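PDB 7DRY: CMP/dCMP-type deaminase domain-containing protein from Aspergillus oryzae RIB40, which probably deaminates a pyrimidine intermediate of riboflavin biosynthesis, as a zinc-dependent enzyme of the cytidine deaminase fold. Local coordinates for residues R22-F26 against P137-V141; V28-S34 against D45-G51. All blocks are in the same frame, centred on the assembly; numbering follows the deposited sequence.

Contact 1. Residues R22-F26 against P137-V141; sequences RPTNF and PGTFV
The ring of Phe-26 lies along the turning backbone of Gly-138 and Thr-139 and ends with its edge against the face of Phe-140. One ring face is covered by main-chain atoms: CG of Phe-26 is 3.4 Å from C of Gly-138, CE1 is 3.4 Å from C of Thr-139, and N of Thr-139 sits over the ring centre. Beyond them the two rings form a T-shaped pair, centroids 5.0 Å apart and planes at 76°, in which CZ of Phe-26 approaches CD1 of Phe-140 at 3.7 Å. CE2 of Phe-140 lies 3.7 Å from O of Thr-24. With CG of Phe-26 set opposite its carbonyl carbon (chi1 -76°), the ring reaches across to 137-141. A water joins the backbones by donating to O of Phe-26 and to O of Gly-138. The shape of 137-141 comes from an inverse gamma turn centred on Gly-138, followed by an ST turn in which OG1 of Thr-139 accepts from N of Val-141. His-175 packs on both phenylalanine rings and bonds to O of Asn-25. CB of Thr-139 points away from 22-26, and its side chain lies near His-61 and Cys-102, so this aromatic surface contact backs a loop bordering the zinc site of the deaminase fold.

Contact 2. Residues V28-S34 against D45-G51; sequences VGAILVS and DRIVSTG
Leu-32 faces two residues at once, Val-48 and Ser-49, making a classic beta bulge in the antiparallel pairing of strands 29-34 and 46-51. O of Leu-32 takes N-H of Val-48 at 2.8 Å and, more weakly, N-H of Ser-49 at 3.3 Å, while N of Leu-32 returns a nearly straight bond to O of Ser-49. On either side of the bulge, Ala-30 with Gly-51 and Ser-34 with Arg-46 are hydrogen-bonded pairs, each bonded in both directions, and the register shifts by one between Leu-32 and Val-33. Val-48, the extra residue, comes in against the neighbouring strand as a forked bump. Its CG1 branch meets CD2 of Leu-32 at 3.8 Å, and its CG2 branch fits beside Ser-34, 3.6 Å from N and close to CB. CG1 of Val-48 stands opposite its own backbone N (chi1 176°), which splits the two methyls between Leu-32 and Ser-34. On the face bearing Ile-31 and Val-33, the tip of Ile-47 folds back into the notch between them: its CD1 is 3.9 Å from CG2 of Ile-31 and equally far from CG2 of Val-33. The bend of Ile-47 at chi2 (-54°) turns that methyl inward. The other branch of Val-33, CG1, rests 3.7 Å from CG of Asp-45. Leu-15 of helix 5-16 touches Ile-31 and Thr-50, and Cys-66 of helix 62-73 touches Leu-32, so helices cover both faces of the hairpin. Backbone bonds thus fix the register and apolar branches fill the hollows around the bulge. A salt bridge from OD2 of Asp-45 to Arg-35 links the two strands, while Tyr-8 (to Asp-45), Arg-91 (to OG of Ser-34) and O of Cys-66 (to OG of Ser-49) tie the hairpin to helix 5-16, strand 91-97 and helix 62-73.

Contact 2 is the more buried, pairing strand 46-52, one of the two outermost within the chain, with its neighbour 29-36 in the central sheet; contact 1 is a surface meeting of two loops. Their centres lie about 21 Å apart, yet they adjoin in sequence: 22-26 leads into 28-34, and the whole hairpin lies within the chain loop closed by contact 1. A backbone ladder with aliphatic packing holds contact 2, whereas aromatic packing on main-chain atoms and a shared water hold contact 1. Each approaches the zinc region from its own segment, Thr-139 beside His-61 and Cys-102, and Val-28 beside Glu-63. Thr-53 bonds to both Phe-26 and Val-28.

Contact 1. Residues R22-F26 against P137-V141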
loop_
_atom_site.group_PDB
_atom_site.type_symbol
_atom_site.label_atom_id
_atom_site.label_comp_id
_atom_site.label_asym_id
_atom_site.label_seq_id
_atom_site.Cartn_x
_atom_site.Cartn_y
_atom_site.Cartn_z
ATOM N N ARG A 22 15.982 -8.717 -1.580
ATOM C CA ARG A 22 16.200 -9.944 -0.835
ATOM C C ARG A 22 15.567 -11.091 -1.605
ATOM O O ARG A 22 14.664 -10.877 -2.422
ATOM C CB ARG A 22 15.568 -9.850 0.563
ATOM C CG ARG A 22 16.177 -8.781 1.460
ATOM C CD ARG A 22 17.465 -9.269 2.106
ATOM N NE ARG A 22 17.997 -8.308 3.069
ATOM C CZ ARG A 22 18.901 -7.377 2.777
ATOM N NH1 ARG A 22 19.328 -6.545 3.718
ATOM N NH2 ARG A 22 19.380 -7.277 1.543
ATOM N N PRO A 23 16.024 -12.322 -1.378
ATOM C CA PRO A 23 15.452 -13.458 -2.118
ATOM C C PRO A 23 13.973 -13.673 -1.875
ATOM O O PRO A 23 13.312 -14.308 -2.704
ATOM C CB PRO A 23 16.277 -14.657 -1.622
ATOM C CG PRO A 23 17.539 -14.060 -1.107
ATOM C CD PRO A 23 17.170 -12.725 -0.543
ATOM N N THR A 24 13.420 -13.172 -0.771
ATOM C CA THR A 24 12.057 -13.525 -0.397
ATOM C C THR A 24 11.168 -12.324 -0.102
ATOM O O THR A 24 10.071 -12.507 0.436
ATOM C CB THR A 24 12.064 -14.454 0.818
ATOM O OG1 THR A 24 12.486 -13.708 1.963
ATOM C CG2 THR A 24 13.019 -15.616 0.595
ATOM N N ASN A 25 11.607 -11.113 -0.396
ATOM C CA ASN A 25 10.759 -9.956 -0.156
ATOM C C ASN A 25 10.136 -9.459 -1.457
ATOM O O ASN A 25 10.479 -9.895 -2.558
ATOM C CB ASN A 25 11.500 -8.852 0.612
ATOM C CG ASN A 25 12.528 -8.114 -0.233
ATOM O OD1 ASN A 25 12.888 -8.547 -1.332
ATOM N ND2 ASN A 25 13.022 -6.993 0.292
ATOM N N PHE A 26 9.161 -8.576 -1.308
ATOM C CA PHE A 26 8.498 -7.931 -2.433
ATOM C C PHE A 26 8.638 -6.437 -2.211
ATOM O O PHE A 26 8.062 -5.887 -1.268
ATOM C CB PHE A 26 7.032 -8.359 -2.511
ATOM C CG PHE A 26 6.845 -9.744 -3.065
ATOM C CD1 PHE A 26 7.082 -10.861 -2.277
ATOM C CD2 PHE A 26 6.455 -9.927 -4.379
ATOM C CE1 PHE A 26 6.926 -12.146 -2.796
ATOM C CE2 PHE A 26 6.295 -11.204 -4.907
ATOM C CZ PHE A 26 6.528 -12.312 -4.115
ATOM N N PRO A 137 -0.657 -9.498 -4.714
ATOM C CA PRO A 137 -0.103 -8.963 -3.469
ATOM C C PRO A 137 1.414 -9.070 -3.446
ATOM O O PRO A 137 2.027 -9.828 -4.196
ATOM C CB PRO A 137 -0.716 -9.873 -2.402
ATOM C CG PRO A 137 -0.901 -11.186 -3.116
ATOM C CD PRO A 137 -1.280 -10.823 -4.527
ATOM N N GLY A 138 2.013 -8.302 -2.541
ATOM C CA GLY A 138 3.444 -8.358 -2.324
ATOM C C GLY A 138 3.837 -9.509 -1.429
ATOM O O GLY A 138 4.491 -9.316 -0.401
ATOM N N THR A 139 3.416 -10.717 -1.810
ATOM C CA THR A 139 3.695 -11.948 -1.087
ATOM C C THR A 139 3.735 -13.070 -2.107
ATOM O O THR A 139 3.263 -12.922 -3.235
ATOM C CB THR A 139 2.571 -12.323 -0.114
ATOM O OG1 THR A 139 1.376 -12.594 -0.858
ATOM C CG2 THR A 139 2.316 -11.241 0.920
ATOM N N PHE A 140 4.285 -14.209 -1.690
ATOM C CA PHE A 140 4.248 -15.378 -2.555
ATOM C C PHE A 140 2.869 -16.022 -2.611
ATOM O O PHE A 140 2.641 -16.868 -3.481
ATOM C CB PHE A 140 5.273 -16.414 -2.088
ATOM C CG PHE A 140 6.704 -16.031 -2.364
ATOM C CD1 PHE A 140 7.183 -15.952 -3.664
ATOM C CD2 PHE A 140 7.575 -15.773 -1.320
ATOM C CE1 PHE A 140 8.510 -15.617 -3.912
ATOM C CE2 PHE A 140 8.898 -15.424 -1.559
ATOM C CZ PHE A 140 9.369 -15.354 -2.856
ATOM N N VAL A 141 1.945 -15.651 -1.721
ATOM C CA VAL A 141 0.663 -16.352 -1.691
ATOM C C VAL A 141 -0.155 -16.035 -2.939
ATOM O O VAL A 141 -0.879 -16.894 -3.455
ATOM C CB VAL A 141 -0.106 -16.090 -0.377
ATOM C CG1 VAL A 141 0.782 -16.375 0.835
ATOM C CG2 VAL A 141 -0.732 -14.695 -0.329
HETATM O O HOH W 1 5.458 -6.683 0.301
#

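Contact 2. Residues V28-S34 against D45-G51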
loop_
_atom_site.group_PDB
_atom_site.type_symbol
_atom_site.label_atom_id
_atom_site.label_comp_id
_atom_site.label_asym_id
_atom_site.label_seq_id
_atom_site.Cartn_x
_atom_site.Cartn_y
_atom_site.Cartn_z
ATOM N N VAL A 28 7.988 -2.850 -2.467
ATOM C CA VAL A 28 6.753 -2.122 -2.715
ATOM C C VAL A 28 6.882 -0.754 -2.053
ATOM O O VAL A 28 7.619 -0.586 -1.078
ATOM C CB VAL A 28 5.553 -2.938 -2.162
ATOM C CG1 VAL A 28 4.238 -2.173 -2.251
ATOM C CG2 VAL A 28 5.418 -4.256 -2.903
ATOM N N GLY A 29 6.184 0.232 -2.614
ATOM C CA GLY A 29 6.125 1.560 -2.028
ATOM C C GLY A 29 4.682 1.996 -1.866
ATOM O O GLY A 29 3.803 1.598 -2.633
ATOM N N ALA A 30 4.448 2.830 -0.852
ATOM C CA ALA A 30 3.102 3.279 -0.525
ATOM C C ALA A 30 3.124 4.747 -0.136
ATOM O O ALA A 30 4.050 5.204 0.547
ATOM C CB ALA A 30 2.524 2.481 0.650
ATOM N N ILE A 31 2.083 5.478 -0.550
ATOM C CA ILE A 31 1.929 6.897 -0.233
ATOM C C ILE A 31 0.496 7.115 0.220
ATOM O O ILE A 31 -0.444 6.732 -0.484
ATOM C CB ILE A 31 2.243 7.793 -1.443
ATOM C CG1 ILE A 31 3.722 7.669 -1.828
ATOM C CG2 ILE A 31 1.922 9.260 -1.120
ATOM C CD1 ILE A 31 4.084 8.334 -3.160
ATOM N N LEU A 32 0.331 7.718 1.388
ATOM C CA LEU A 32 -0.983 8.016 1.944
ATOM C C LEU A 32 -1.273 9.498 1.733
ATOM O O LEU A 32 -0.443 10.348 2.076
ATOM C CB LEU A 32 -0.999 7.672 3.432
ATOM C CG LEU A 32 -2.334 7.876 4.155
ATOM C CD1 LEU A 32 -3.411 6.971 3.556
ATOM C CD2 LEU A 32 -2.145 7.599 5.636
ATOM N N VAL A 33 -2.432 9.802 1.135
ATOM C CA VAL A 33 -2.781 11.146 0.683
ATOM C C VAL A 33 -4.102 11.562 1.322
ATOM O O VAL A 33 -5.017 10.741 1.459
ATOM C CB VAL A 33 -2.922 11.147 -0.856
ATOM C CG1 VAL A 33 -3.346 12.516 -1.381
ATOM C CG2 VAL A 33 -1.610 10.693 -1.513
ATOM N N SER A 34 -4.210 12.840 1.693
ATOM C CA SER A 34 -5.485 13.456 2.068
ATOM C C SER A 34 -5.997 14.260 0.878
ATOM O O SER A 34 -5.308 15.162 0.385
ATOM C CB SER A 34 -5.344 14.370 3.285
ATOM O OG SER A 34 -6.523 15.149 3.472
ATOM N N ASP A 45 -4.265 17.994 -2.929
ATOM C CA ASP A 45 -3.828 16.799 -2.219
ATOM C C ASP A 45 -2.757 17.177 -1.201
ATOM O O ASP A 45 -1.930 18.060 -1.445
ATOM C CB ASP A 45 -3.199 15.801 -3.196
ATOM C CG ASP A 45 -4.216 15.004 -4.001
ATOM O OD1 ASP A 45 -5.441 15.151 -3.813
ATOM O OD2 ASP A 45 -3.755 14.200 -4.847
ATOM N N ARG A 46 -2.765 16.499 -0.061
ATOM C CA ARG A 46 -1.721 16.645 0.946
ATOM C C ARG A 46 -1.144 15.273 1.245
ATOM O O ARG A 46 -1.893 14.321 1.483
ATOM C CB ARG A 46 -2.293 17.243 2.234
ATOM C CG ARG A 46 -2.943 18.616 2.044
ATOM C CD ARG A 46 -3.866 18.969 3.210
ATOM N NE ARG A 46 -4.518 20.264 3.029
ATOM C CZ ARG A 46 -5.498 20.715 3.804
ATOM N NH1 ARG A 46 -5.939 19.975 4.813
ATOM N NH2 ARG A 46 -6.039 21.903 3.571
ATOM N N ILE A 47 0.182 15.163 1.232
ATOM C CA ILE A 47 0.810 13.906 1.621
ATOM C C ILE A 47 0.712 13.744 3.129
ATOM O O ILE A 47 1.021 14.669 3.889
ATOM C CB ILE A 47 2.268 13.835 1.145
ATOM C CG1 ILE A 47 2.350 14.067 -0.359
ATOM C CG2 ILE A 47 2.872 12.475 1.502
ATOM C CD1 ILE A 47 1.470 13.137 -1.158
ATOM N N VAL A 48 0.248 12.577 3.562
ATOM C CA VAL A 48 0.098 12.261 4.972
ATOM C C VAL A 48 1.226 11.363 5.466
ATOM O O VAL A 48 1.732 11.549 6.573
ATOM C CB VAL A 48 -1.289 11.626 5.219
ATOM C CG1 VAL A 48 -1.448 11.197 6.687
ATOM C CG2 VAL A 48 -2.388 12.598 4.827
ATOM N N SER A 49 1.625 10.373 4.672
ATOM C CA SER A 49 2.761 9.536 5.041
ATOM C C SER A 49 3.252 8.797 3.808
ATOM O O SER A 49 2.590 8.771 2.770
ATOM C CB SER A 49 2.382 8.555 6.148
ATOM O OG SER A 49 3.556 7.965 6.698
ATOM N N THR A 50 4.439 8.191 3.938
ATOM C CA THR A 50 4.999 7.320 2.907
ATOM C C THR A 50 5.662 6.133 3.590
ATOM O O THR A 50 5.995 6.193 4.773
ATOM C CB THR A 50 6.059 8.023 2.027
ATOM O OG1 THR A 50 7.266 8.231 2.786
ATOM C CG2 THR A 50 5.558 9.368 1.507
ATOM N N GLY A 51 5.875 5.058 2.829
ATOM C CA GLY A 51 6.651 3.937 3.346
ATOM C C GLY A 51 7.021 2.979 2.238
ATOM O O GLY A 51 6.502 3.043 1.121
#